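Local coordinates for putative modification methylase (Thermus thermophilus, PDB 2ZIG), which probably methylates cytosine at N4 in DNA, using S-adenosyl-L-methionine as the methyl donor, at residues B[44-49]-B[240-245]. Numbering follows the deposited sequence.
Sequences VVTSPP and LDPFAG
T46 hands its hydroxyl proton to D241, OG1 lying 2.7 Å from OD1, and this short bond joins two parallel strands just where both run out into loops. OG1 stands anti to the backbone N (chi1 -174°) and meets the carboxylate from above its plane. From the opposite face the backbone N of F243 reaches D241 OD1 at 2.9 Å, closing an Asx turn, so one oxygen is gripped by two donors. An alanine in place of D241 would probably leave the T46 hydroxyl and F243 amide without their shared acceptor. Further along, P49 lays CD 3.5 Å from the F243 ring centroid, a CH-pi contact, while T46 OG1 lies at the ring edge. A water accepts from S47 N near D241 OD2 and F243 O. Behind this, V45 N bonds L240 O and V44 CG1 packs on P242 CD. The contact exemplifies motifs at adjacent strand ends in Rossmann-like methyltransferases: 241-245 fits the cofactor motif, F243 lying near the S-adenosyl-L-methionine-binding residues A29 and E264, and 47-49 is consistent with the catalytic motif. T249 OG1 hydrogen-bonds D241 OD2; helix 66-86 packs against V44, P242 and F243, and strand 91-97 flanks strand 41-46 on the side away from strand 238-241.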
loop_
_atom_site.group_PDB
_atom_site.type_symbol
_atom_site.label_atom_id
_atom_site.label_comp_id
_atom_site.label_asym_id
_atom_site.label_seq_id
_atom_site.Cartn_x
_atom_site.Cartn_y
_atom_site.Cartn_z
ATOM N N VAL B 44 -8.920 -10.836 13.667
ATOM C CA VAL B 44 -9.537 -9.523 13.800
ATOM C C VAL B 44 -9.740 -8.926 12.397
ATOM O O VAL B 44 -8.812 -8.867 11.593
ATOM C CB VAL B 44 -8.643 -8.549 14.607
ATOM C CG1 VAL B 44 -9.303 -7.182 14.686
ATOM C CG2 VAL B 44 -8.386 -9.101 16.004
ATOM N N VAL B 45 -10.959 -8.504 12.092
ATOM C CA VAL B 45 -11.222 -7.873 10.806
ATOM C C VAL B 45 -11.875 -6.558 11.161
ATOM O O VAL B 45 -12.877 -6.528 11.887
ATOM C CB VAL B 45 -12.181 -8.696 9.939
ATOM C CG1 VAL B 45 -12.494 -7.939 8.636
ATOM C CG2 VAL B 45 -11.565 -10.045 9.638
ATOM N N THR B 46 -11.319 -5.459 10.671
ATOM C CA THR B 46 -11.905 -4.174 11.003
ATOM C C THR B 46 -11.459 -3.042 10.097
ATOM O O THR B 46 -10.529 -3.174 9.305
ATOM C CB THR B 46 -11.570 -3.790 12.465
ATOM O OG1 THR B 46 -12.271 -2.593 12.824
ATOM C CG2 THR B 46 -10.071 -3.562 12.622
ATOM N N SER B 47 -12.143 -1.919 10.238
ATOM C CA SER B 47 -11.841 -0.725 9.477
ATOM C C SER B 47 -11.698 0.404 10.495
ATOM O O SER B 47 -12.567 0.595 11.351
ATOM C CB SER B 47 -12.989 -0.421 8.514
ATOM O OG SER B 47 -12.663 0.665 7.669
ATOM N N PRO B 48 -10.589 1.155 10.429
ATOM C CA PRO B 48 -10.396 2.255 11.378
ATOM C C PRO B 48 -11.528 3.268 11.244
ATOM O O PRO B 48 -11.941 3.607 10.141
ATOM C CB PRO B 48 -9.032 2.819 10.988
ATOM C CG PRO B 48 -8.928 2.488 9.520
ATOM C CD PRO B 48 -9.499 1.097 9.442
ATOM N N PRO B 49 -12.057 3.750 12.376
ATOM C CA PRO B 49 -13.152 4.725 12.368
ATOM C C PRO B 49 -12.647 6.085 11.936
ATOM O O PRO B 49 -12.541 6.992 12.760
ATOM C CB PRO B 49 -13.605 4.728 13.821
ATOM C CG PRO B 49 -12.299 4.587 14.548
ATOM C CD PRO B 49 -11.589 3.500 13.753
ATOM N N LEU B 240 -12.844 -10.986 16.070
ATOM C CA LEU B 240 -13.052 -9.702 16.716
ATOM C C LEU B 240 -12.963 -8.488 15.810
ATOM O O LEU B 240 -12.111 -8.427 14.931
ATOM C CB LEU B 240 -12.037 -9.522 17.845
ATOM C CG LEU B 240 -11.915 -8.093 18.387
ATOM C CD1 LEU B 240 -13.217 -7.686 19.066
ATOM C CD2 LEU B 240 -10.768 -8.010 19.359
ATOM N N ASP B 241 -13.856 -7.528 16.034
ATOM C CA ASP B 241 -13.844 -6.263 15.305
ATOM C C ASP B 241 -13.936 -5.188 16.399
ATOM O O ASP B 241 -14.985 -5.016 17.018
ATOM C CB ASP B 241 -15.049 -6.142 14.362
ATOM C CG ASP B 241 -14.974 -4.908 13.474
ATOM O OD1 ASP B 241 -14.332 -3.921 13.882
ATOM O OD2 ASP B 241 -15.561 -4.909 12.369
ATOM N N PRO B 242 -12.832 -4.469 16.660
ATOM C CA PRO B 242 -12.735 -3.405 17.669
ATOM C C PRO B 242 -13.558 -2.153 17.337
ATOM O O PRO B 242 -13.827 -1.325 18.218
ATOM C CB PRO B 242 -11.241 -3.084 17.695
ATOM C CG PRO B 242 -10.591 -4.307 17.147
ATOM C CD PRO B 242 -11.516 -4.712 16.049
ATOM N N PHE B 243 -13.935 -2.008 16.066
ATOM C CA PHE B 243 -14.713 -0.860 15.605
ATOM C C PHE B 243 -15.881 -1.386 14.787
ATOM O O PHE B 243 -16.021 -1.066 13.602
ATOM C CB PHE B 243 -13.840 0.046 14.733
ATOM C CG PHE B 243 -12.534 0.429 15.373
ATOM C CD1 PHE B 243 -11.333 -0.064 14.882
ATOM C CD2 PHE B 243 -12.507 1.283 16.470
ATOM C CE1 PHE B 243 -10.116 0.288 15.469
ATOM C CE2 PHE B 243 -11.294 1.646 17.071
ATOM C CZ PHE B 243 -10.095 1.146 16.567
ATOM N N ALA B 244 -16.728 -2.172 15.446
ATOM C CA ALA B 244 -17.862 -2.848 14.823
ATOM C C ALA B 244 -18.923 -2.071 14.040
ATOM O O ALA B 244 -19.525 -2.626 13.118
ATOM C CB ALA B 244 -18.546 -3.724 15.864
ATOM N N GLY B 245 -19.173 -0.812 14.387
ATOM C CA GLY B 245 -20.187 -0.067 13.663
ATOM C C GLY B 245 -21.480 -0.867 13.671
ATOM O O GLY B 245 -21.906 -1.335 14.734
HETATM O O HOH W 1 -15.105 -2.199 11.248
#